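PDB 2EYU: twitching motility protein PilT from Aquifex aeolicus, which probably hydrolyses ATP to power the retraction of type IV pili that underlies twitching motility. Local coordinates for residues Ser44-Ile49 and Ile57-Asp62; Asp89-Ala94 and Asp100-Gly105; Glu111-Ala116 and His140-Ile145; Leu117-Ala120 and Leu125-Gly128. The protein carries 1 engineered substitution. All coordinates share one frame; numbering follows the deposited sequence.

Contact 1. Residues Ser44-Ile49 and Ile57-Asp62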
# COMPACT_ATOMS: atom_id res chain seq x y z
N SER A 44 0.70 11.18 -4.01
CA SER A 44 2.06 11.64 -4.21
C SER A 44 2.84 10.69 -5.13
O SER A 44 3.66 11.16 -5.94
CB SER A 44 2.82 11.77 -2.89
OG SER A 44 4.22 11.89 -3.19
N MSE A 45 2.61 9.39 -4.99
CA MSE A 45 3.26 8.38 -5.82
C MSE A 45 2.72 8.39 -7.23
O MSE A 45 3.44 8.30 -8.23
CB MSE A 45 3.08 6.97 -5.28
CG MSE A 45 3.67 6.66 -3.93
SE MSE A 45 3.29 4.87 -3.30
CE MSE A 45 4.29 4.08 -4.75
N ILE A 46 1.40 8.50 -7.43
CA ILE A 46 0.91 8.61 -8.79
C ILE A 46 1.35 9.91 -9.44
O ILE A 46 1.71 10.01 -10.62
CB ILE A 46 -0.63 8.52 -8.79
CG1 ILE A 46 -1.17 7.12 -8.43
CG2 ILE A 46 -1.22 9.00 -10.10
CD1 ILE A 46 -2.68 7.17 -8.26
N ASP A 47 1.36 11.01 -8.67
CA ASP A 47 1.76 12.27 -9.28
C ASP A 47 3.23 12.27 -9.70
O ASP A 47 3.55 13.04 -10.60
CB ASP A 47 1.52 13.47 -8.36
CG ASP A 47 1.61 14.77 -9.14
OD1 ASP A 47 2.46 15.61 -8.78
OD2 ASP A 47 0.84 14.95 -10.11
N TYR A 48 4.06 11.45 -9.08
CA TYR A 48 5.42 11.18 -9.52
C TYR A 48 5.38 10.60 -10.92
O TYR A 48 6.12 11.02 -11.81
CB TYR A 48 6.16 10.18 -8.62
CG TYR A 48 7.53 9.76 -9.14
CD1 TYR A 48 8.62 10.59 -9.15
CD2 TYR A 48 7.71 8.47 -9.64
CE1 TYR A 48 9.86 10.20 -9.63
CE2 TYR A 48 8.94 8.06 -10.12
CZ TYR A 48 10.02 8.92 -10.12
OH TYR A 48 11.22 8.48 -10.60
N ILE A 49 4.53 9.58 -11.05
CA ILE A 49 4.38 8.95 -12.36
C ILE A 49 4.01 10.02 -13.36
O ILE A 49 4.74 10.18 -14.34
CB ILE A 49 3.32 7.83 -12.31
CG1 ILE A 49 3.52 6.82 -11.18
CG2 ILE A 49 3.28 7.12 -13.64
CD1 ILE A 49 2.34 5.90 -10.93
N ILE A 57 -3.22 6.93 -17.31
CA ILE A 57 -3.46 6.56 -15.90
C ILE A 57 -4.95 6.64 -15.61
O ILE A 57 -5.63 7.62 -15.90
CB ILE A 57 -2.66 7.43 -14.91
CG1 ILE A 57 -1.13 7.37 -15.01
CG2 ILE A 57 -2.97 7.10 -13.45
CD1 ILE A 57 -0.43 8.33 -14.06
N ILE A 58 -5.52 5.57 -15.03
CA ILE A 58 -6.96 5.64 -14.80
C ILE A 58 -7.19 5.50 -13.30
O ILE A 58 -6.63 4.61 -12.65
CB ILE A 58 -7.73 4.59 -15.60
CG1 ILE A 58 -7.59 4.76 -17.12
CG2 ILE A 58 -9.19 4.52 -15.20
CD1 ILE A 58 -8.67 4.07 -17.92
N THR A 59 -8.03 6.39 -12.76
CA THR A 59 -8.33 6.39 -11.33
C THR A 59 -9.82 6.19 -11.10
O THR A 59 -10.64 6.63 -11.90
CB THR A 59 -7.89 7.70 -10.67
OG1 THR A 59 -8.00 8.76 -11.63
CG2 THR A 59 -6.42 7.68 -10.27
N ILE A 60 -10.17 5.49 -10.04
CA ILE A 60 -11.49 5.14 -9.58
C ILE A 60 -11.58 5.46 -8.08
O ILE A 60 -11.00 4.65 -7.34
CB ILE A 60 -11.74 3.64 -9.76
CG1 ILE A 60 -11.47 3.15 -11.19
CG2 ILE A 60 -13.14 3.24 -9.31
CD1 ILE A 60 -11.15 1.67 -11.19
N GLU A 61 -12.22 6.54 -7.67
CA GLU A 61 -12.19 7.03 -6.29
C GLU A 61 -13.59 7.37 -5.81
O GLU A 61 -14.43 7.85 -6.58
CB GLU A 61 -11.27 8.25 -6.16
CG GLU A 61 -9.88 8.07 -6.75
CD GLU A 61 -9.07 9.33 -6.94
OE1 GLU A 61 -8.76 10.01 -5.94
OE2 GLU A 61 -8.71 9.69 -8.08
N ASP A 62 -13.89 7.11 -4.53
CA ASP A 62 -15.32 7.29 -4.16
C ASP A 62 -15.61 8.77 -4.22
O ASP A 62 -16.39 9.18 -5.09
CB ASP A 62 -15.64 6.59 -2.85
CG ASP A 62 -16.85 5.69 -2.94
OD1 ASP A 62 -17.87 6.00 -2.28
OD2 ASP A 62 -16.80 4.68 -3.66
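The helical turn carrying I46 and I49 runs almost antiparallel to the strand carrying I57 and T59, the two short axes making 158° and coming no nearer than 10.9 Å. This is the usual helix-on-sheet layering of the P-loop NTPase fold: helix 38-52, which begins where a Walker A motif probably ends, lies against the parallel part of the mixed sheet, and strand 56-61 follows it in the chain. The backbones come closest at I46 and I57, whose CA atoms are 8.6 Å apart. No hydrogen bond spans this distance, so the contact is purely apolar and sits in the buried core. I57 points its side chain at the helix and ends in a fully extended chain, with CD1 anti to CA (chi2 176°). This terminal methyl enters between two residues one helical turn apart, standing 3.9 Å from CG2 of I49 and 4.1 Å from CG2 of I46. Both CG2 branches lie anti to their own backbone N, which leaves them on the strand side, and the isoleucines meet at a slant. Further along the strand T59 adds a lighter contact. Its hydroxyl is turned to the neighbouring strand, where OG1 is hydrogen-bonded to the carbonyl oxygen of N76, and its methyl is left for the helix. Side chains of strand 101-104 continue the same layer: F103 touches both I46 and T59, and V101 touches I57. At the end of the contact, CD1 of I46 rests 4.3 Å from CG2 of T59.

Contact 2. Residues Asp89-Ala94 and Asp100-Gly105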
# COMPACT_ATOMS: atom_id res chain seq x y z
N ASP A 89 -17.75 -2.51 -11.63
CA ASP A 89 -18.17 -2.04 -12.94
C ASP A 89 -17.07 -1.24 -13.64
O ASP A 89 -16.54 -1.69 -14.65
CB ASP A 89 -19.42 -1.16 -12.83
CG ASP A 89 -20.29 -1.29 -14.07
OD1 ASP A 89 -20.55 -0.25 -14.72
OD2 ASP A 89 -20.69 -2.42 -14.39
N ALA A 90 -16.77 -0.09 -13.06
CA ALA A 90 -15.74 0.83 -13.51
C ALA A 90 -14.38 0.16 -13.62
O ALA A 90 -13.51 0.50 -14.43
CB ALA A 90 -15.62 1.98 -12.51
N LEU A 91 -14.14 -0.82 -12.75
CA LEU A 91 -12.78 -1.37 -12.86
C LEU A 91 -12.66 -2.15 -14.16
O LEU A 91 -11.75 -1.97 -14.97
CB LEU A 91 -12.48 -2.20 -11.63
CG LEU A 91 -11.13 -2.02 -10.94
CD1 LEU A 91 -10.98 -3.09 -9.86
CD2 LEU A 91 -9.99 -2.09 -11.94
N ARG A 92 -13.63 -3.04 -14.40
CA ARG A 92 -13.56 -3.84 -15.62
C ARG A 92 -13.61 -2.99 -16.88
O ARG A 92 -13.14 -3.41 -17.94
CB ARG A 92 -14.65 -4.91 -15.63
CG ARG A 92 -14.08 -6.32 -15.74
CD ARG A 92 -15.17 -7.37 -15.51
NE ARG A 92 -16.04 -7.49 -16.68
CZ ARG A 92 -16.85 -8.49 -16.96
NH1 ARG A 92 -16.96 -9.54 -16.14
NH2 ARG A 92 -17.60 -8.48 -18.06
N ALA A 93 -14.16 -1.79 -16.80
CA ALA A 93 -14.20 -0.83 -17.90
C ALA A 93 -12.85 -0.19 -18.13
O ALA A 93 -12.33 -0.09 -19.24
CB ALA A 93 -15.28 0.21 -17.61
N ALA A 94 -12.17 0.28 -17.08
CA ALA A 94 -10.78 0.71 -17.29
C ALA A 94 -9.91 -0.40 -17.85
O ALA A 94 -8.97 -0.21 -18.63
CB ALA A 94 -10.19 1.17 -15.96
N ASP A 100 -1.75 2.03 -18.38
CA ASP A 100 -0.48 1.61 -17.80
C ASP A 100 -0.58 1.42 -16.29
O ASP A 100 0.18 0.66 -15.71
CB ASP A 100 0.62 2.65 -18.02
CG ASP A 100 0.97 2.86 -19.47
OD1 ASP A 100 1.77 2.04 -19.96
OD2 ASP A 100 0.43 3.84 -20.04
N VAL A 101 -1.53 2.17 -15.75
CA VAL A 101 -1.72 2.26 -14.31
C VAL A 101 -3.22 2.38 -14.02
O VAL A 101 -3.90 3.11 -14.72
CB VAL A 101 -1.04 3.47 -13.68
CG1 VAL A 101 -1.43 3.58 -12.20
CG2 VAL A 101 0.49 3.42 -13.79
N ILE A 102 -3.69 1.67 -13.01
CA ILE A 102 -5.05 1.91 -12.53
C ILE A 102 -5.01 2.11 -11.02
O ILE A 102 -4.29 1.38 -10.34
CB ILE A 102 -6.02 0.76 -12.75
CG1 ILE A 102 -7.40 0.99 -12.12
CG2 ILE A 102 -5.42 -0.53 -12.22
CD1 ILE A 102 -8.52 1.18 -13.12
N PHE A 103 -5.79 3.05 -10.49
CA PHE A 103 -5.85 3.11 -9.01
C PHE A 103 -7.30 2.81 -8.64
O PHE A 103 -8.17 3.52 -9.14
CB PHE A 103 -5.32 4.45 -8.53
CG PHE A 103 -5.65 4.85 -7.10
CD1 PHE A 103 -5.61 3.95 -6.05
CD2 PHE A 103 -6.00 6.17 -6.82
CE1 PHE A 103 -5.92 4.33 -4.76
CE2 PHE A 103 -6.31 6.56 -5.54
CZ PHE A 103 -6.28 5.64 -4.51
N VAL A 104 -7.52 1.78 -7.84
CA VAL A 104 -8.80 1.35 -7.30
C VAL A 104 -8.92 1.79 -5.84
O VAL A 104 -8.27 1.26 -4.93
CB VAL A 104 -9.02 -0.16 -7.39
CG1 VAL A 104 -7.97 -0.95 -6.63
CG2 VAL A 104 -10.41 -0.52 -6.86
N GLY A 105 -9.76 2.79 -5.63
CA GLY A 105 -9.87 3.46 -4.35
C GLY A 105 -10.09 2.53 -3.19
O GLY A 105 -9.57 2.71 -2.09
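CD1 of I102 is the methyl on which A94 and L91 converge. It lies 3.3 Å from CB of A94, tighter than ordinary van der Waals contact, and 3.8 Å from CD2 of L91. That same leucine methyl also reaches CG1 of I102 at 4.0 Å. The other branch of L91 goes to the next inward-facing strand residue, CD1 standing 4.0 Å from CG2 of V104, so its forked end spans I102 and V104, the two strand side chains that face the helix. The chi2 of I102 is 112°, off the staggered positions, and together with the tight approach of its CD1 to CB of A94 this suggests local strain. Around this apolar patch, I58 and I60 of strand 56-61 touch A94 and L91 respectively, while T112 of helix 110-121 packs on L91 and V104 from another direction. The segments beneath are antiparallel within 2° and their axes are 10.0 Å apart, the spacing of a helix lying flat on a sheet. Helix 87-97 leads through a short loop into strand 101-104, whose end, entering G105, probably belongs to the Walker B region. Such helix-over-strand packing is typical of the alpha/beta core of P-loop NTPases.

Contact 3. Residues Glu111-Ala116 and His140-Ile145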
# COMPACT_ATOMS: atom_id res chain seq x y z
N GLU A 111 -15.72 -8.99 -5.86
CA GLU A 111 -15.64 -8.71 -7.30
C GLU A 111 -14.53 -7.72 -7.62
O GLU A 111 -13.83 -7.91 -8.63
CB GLU A 111 -16.99 -8.21 -7.82
CG GLU A 111 -18.17 -9.04 -7.32
CD GLU A 111 -19.36 -8.20 -6.91
OE1 GLU A 111 -20.09 -7.71 -7.81
OE2 GLU A 111 -19.58 -8.01 -5.69
N THR A 112 -14.36 -6.68 -6.82
CA THR A 112 -13.38 -5.64 -7.06
C THR A 112 -11.98 -6.22 -6.94
O THR A 112 -11.10 -6.04 -7.77
CB THR A 112 -13.43 -4.50 -6.03
OG1 THR A 112 -14.69 -3.83 -6.10
CG2 THR A 112 -12.34 -3.47 -6.35
N VAL A 113 -11.83 -6.92 -5.82
CA VAL A 113 -10.56 -7.57 -5.51
C VAL A 113 -10.13 -8.55 -6.60
O VAL A 113 -8.97 -8.60 -7.01
CB VAL A 113 -10.69 -8.35 -4.19
CG1 VAL A 113 -9.38 -9.08 -3.95
CG2 VAL A 113 -11.01 -7.45 -3.02
N GLU A 114 -11.07 -9.37 -7.05
CA GLU A 114 -10.77 -10.34 -8.10
C GLU A 114 -10.41 -9.60 -9.38
O GLU A 114 -9.49 -9.93 -10.14
CB GLU A 114 -11.92 -11.30 -8.35
CG GLU A 114 -11.50 -12.73 -8.64
CD GLU A 114 -10.47 -12.88 -9.74
OE1 GLU A 114 -9.26 -12.69 -9.48
OE2 GLU A 114 -10.86 -13.20 -10.88
N THR A 115 -11.13 -8.51 -9.66
CA THR A 115 -10.73 -7.83 -10.90
C THR A 115 -9.36 -7.19 -10.71
O THR A 115 -8.54 -7.19 -11.63
CB THR A 115 -11.74 -6.78 -11.36
OG1 THR A 115 -13.05 -7.36 -11.45
CG2 THR A 115 -11.39 -6.31 -12.76
N ALA A 116 -9.09 -6.63 -9.52
CA ALA A 116 -7.79 -6.02 -9.31
C ALA A 116 -6.64 -7.00 -9.57
O ALA A 116 -5.64 -6.60 -10.14
CB ALA A 116 -7.62 -5.52 -7.89
N HIS A 140 -4.07 -11.20 4.89
CA HIS A 140 -5.20 -12.00 5.35
C HIS A 140 -6.54 -11.46 4.89
O HIS A 140 -7.49 -12.19 4.56
CB HIS A 140 -5.15 -12.00 6.88
CG HIS A 140 -4.11 -12.92 7.43
ND1 HIS A 140 -4.02 -14.25 7.07
CD2 HIS A 140 -3.14 -12.72 8.34
CE1 HIS A 140 -3.02 -14.82 7.72
NE2 HIS A 140 -2.47 -13.90 8.50
N ARG A 141 -6.70 -10.13 4.86
CA ARG A 141 -7.96 -9.58 4.37
C ARG A 141 -8.14 -9.89 2.90
O ARG A 141 -9.22 -10.27 2.43
CB ARG A 141 -7.99 -8.06 4.58
CG ARG A 141 -9.10 -7.35 3.82
CD ARG A 141 -10.27 -6.95 4.69
NE ARG A 141 -9.93 -6.24 5.90
CZ ARG A 141 -10.22 -4.99 6.25
NH1 ARG A 141 -10.91 -4.19 5.45
NH2 ARG A 141 -9.81 -4.52 7.43
N ILE A 142 -7.05 -9.74 2.15
CA ILE A 142 -7.14 -9.99 0.71
C ILE A 142 -7.51 -11.45 0.49
O ILE A 142 -8.45 -11.74 -0.25
CB ILE A 142 -5.84 -9.66 -0.03
CG1 ILE A 142 -5.59 -8.15 -0.19
CG2 ILE A 142 -5.83 -10.34 -1.40
CD1 ILE A 142 -6.81 -7.46 -0.77
N VAL A 143 -6.80 -12.38 1.13
CA VAL A 143 -7.08 -13.78 0.86
C VAL A 143 -8.42 -14.25 1.42
O VAL A 143 -9.19 -14.95 0.76
CB VAL A 143 -5.95 -14.65 1.45
CG1 VAL A 143 -6.36 -16.12 1.43
CG2 VAL A 143 -4.67 -14.39 0.68
N ASP A 144 -8.68 -13.89 2.68
CA ASP A 144 -9.79 -14.41 3.46
C ASP A 144 -11.13 -13.98 2.91
O ASP A 144 -12.21 -14.51 3.16
CB ASP A 144 -9.68 -13.93 4.92
CG ASP A 144 -9.00 -14.93 5.83
OD1 ASP A 144 -7.75 -15.00 5.79
OD2 ASP A 144 -9.72 -15.63 6.57
N ILE A 145 -11.10 -12.91 2.11
CA ILE A 145 -12.43 -12.51 1.61
C ILE A 145 -12.92 -13.55 0.62
O ILE A 145 -14.12 -13.62 0.39
CB ILE A 145 -12.36 -11.10 1.02
CG1 ILE A 145 -11.40 -10.96 -0.16
CG2 ILE A 145 -12.00 -10.11 2.13
CD1 ILE A 145 -10.45 -9.79 -0.04
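V113 faces I142 and I145 where two helices of the P-loop NTPase core, 110-121 and 135-144, pack side by side over the sheet. Along the first of them, E111 offers its carbonyl oxygen to the following turn. T112 turns to another neighbour, helix 87-97, where it touches F87 and L91. Within 111-116, V113 alone touches segment 140-145. Its CG1, placed anti to the backbone N (chi1 177°), stands 4.4 Å from CD1 of I142, a loose approach. CG2 of V113 and CD1 of I145 reach toward each other tip to tip at 3.8 Å, but that isoleucine is modelled too close to the carbonyl oxygens of R141 and I142, which makes its exact place doubtful. M107 and F146 add to the apolar surroundings of V113. E114, one residue on, forms a salt bridge with R118 along its own helix. No hydrogen bond joins the two segments. T115 looks back along the helix: its N and its OG1 both donate to the carbonyl oxygen of E111, from opposite faces of the carbonyl plane. The hydroxyl bond, OG1 of T115 to O of E111, measures 3.0 Å and tilts 27° from that plane.

Contact 4. Residues Leu117-Ala120 and Leu125-Gly128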
# COMPACT_ATOMS: atom_id res chain seq x y z
N LEU A 117 -6.80 -8.22 -9.08
CA LEU A 117 -5.80 -9.28 -9.22
C LEU A 117 -5.57 -9.61 -10.68
O LEU A 117 -4.46 -9.88 -11.13
CB LEU A 117 -6.21 -10.56 -8.51
CG LEU A 117 -5.98 -10.71 -7.01
CD1 LEU A 117 -7.28 -10.95 -6.26
CD2 LEU A 117 -5.03 -11.87 -6.74
N ARG A 118 -6.66 -9.61 -11.47
CA ARG A 118 -6.40 -10.01 -12.86
C ARG A 118 -5.68 -8.86 -13.58
O ARG A 118 -4.74 -9.10 -14.34
CB ARG A 118 -7.66 -10.44 -13.59
CG ARG A 118 -8.18 -11.81 -13.14
CD ARG A 118 -7.80 -12.92 -14.10
NE ARG A 118 -6.95 -13.93 -13.46
CZ ARG A 118 -7.41 -14.86 -12.63
NH1 ARG A 118 -6.59 -15.74 -12.08
NH2 ARG A 118 -8.72 -14.89 -12.36
N ALA A 119 -6.13 -7.63 -13.31
CA ALA A 119 -5.44 -6.49 -13.90
C ALA A 119 -3.94 -6.53 -13.59
O ALA A 119 -3.12 -6.30 -14.49
CB ALA A 119 -6.03 -5.18 -13.43
N ALA A 120 -3.61 -6.81 -12.33
CA ALA A 120 -2.21 -6.82 -11.91
C ALA A 120 -1.45 -7.92 -12.63
O ALA A 120 -0.26 -7.75 -12.88
CB ALA A 120 -2.06 -7.01 -10.41
N LEU A 125 -0.07 -2.01 -13.73
CA LEU A 125 0.36 -1.61 -12.40
C LEU A 125 -0.88 -1.21 -11.62
O LEU A 125 -1.62 -0.31 -12.04
CB LEU A 125 1.37 -0.47 -12.45
CG LEU A 125 2.00 -0.13 -11.09
CD1 LEU A 125 2.70 -1.35 -10.49
CD2 LEU A 125 3.00 1.01 -11.20
N VAL A 126 -1.14 -1.87 -10.49
CA VAL A 126 -2.39 -1.59 -9.79
C VAL A 126 -2.12 -1.04 -8.39
O VAL A 126 -1.44 -1.67 -7.59
CB VAL A 126 -3.28 -2.83 -9.71
CG1 VAL A 126 -4.58 -2.50 -8.98
CG2 VAL A 126 -3.60 -3.35 -11.11
N PHE A 127 -2.64 0.16 -8.09
CA PHE A 127 -2.66 0.69 -6.74
C PHE A 127 -4.03 0.43 -6.12
O PHE A 127 -5.08 0.58 -6.75
CB PHE A 127 -2.42 2.21 -6.70
CG PHE A 127 -1.00 2.65 -7.02
CD1 PHE A 127 -0.55 2.61 -8.33
CD2 PHE A 127 -0.16 3.09 -6.01
CE1 PHE A 127 0.75 3.00 -8.62
CE2 PHE A 127 1.14 3.47 -6.30
CZ PHE A 127 1.59 3.42 -7.61
N GLY A 128 -4.04 0.02 -4.85
CA GLY A 128 -5.29 -0.04 -4.13
C GLY A 128 -5.11 0.38 -2.69
O GLY A 128 -3.99 0.51 -2.19
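V126 has the most surface covered here, and A120 and A119 are the residues that cover it. The valine points from strand 125-130 straight at the last turns of helix 110-121, and a single methyl does the touching. CG1 takes the place anti to the backbone N (chi1 -180°), which sets CG2 anti to the carbonyl carbon and against the helix. There CG2 lies 3.8 Å from CB of A119 and 4.0 Å from CB of A120. It comes closer still to the main chain of the second alanine, 3.7 Å from its N and 3.8 Å from its CA. The methyl therefore beds on the helix backbone itself as well as on the alanine side chains. With nothing larger than an alanine CB on the helix side, helix and strand draw near: the CA atoms of A120 and V126 are 5.6 Å apart. A120 has a second neighbour in I161 of helix 151-161, while the turn beyond is tied back by hydrogen bonds of H124 ND1 with A119 O and of T122 OG1 with R118 O. On the strand, V126 is backbone-bonded to G26 and I28 of the adjacent strand, and the flanking L125 and F127 to I102 on the other side. F127 packs on helix 38-52 across the sheet. These elements are the last part of a beta-alpha-beta unit, strand 101-104, helix 110-121 and strand 125-130. No hydrogen bond joins the two segments; the side-chain contact is apolar, so the fit depends on small side chains on the helix and a branched one on the strand.

How the contacts relate
From the N terminus, contact 1 comes first, closing the short connection from helix 38-52 to strand 56-61. Contact 2 follows in series, closing the turn between helix 87-97 and strand 101-104. Contact 3 then joins helix 110-121 to helix 135-144 over a longer excursion, and contact 4 is nested within that loop, using the same first helix and the strand between. Strands 56-61, 101-104 and 125-130 are neighbouring parallel strands of one mixed sheet; strand 101-104, in the middle, ties contact 2 to contacts 1 and 4 through probable backbone hydrogen bonds, such as F103 N to I58 O. Strand 101-104 runs on into helix 110-121, linking contact 2 to contact 3, and F127 meets M45 and I49 of contact 1.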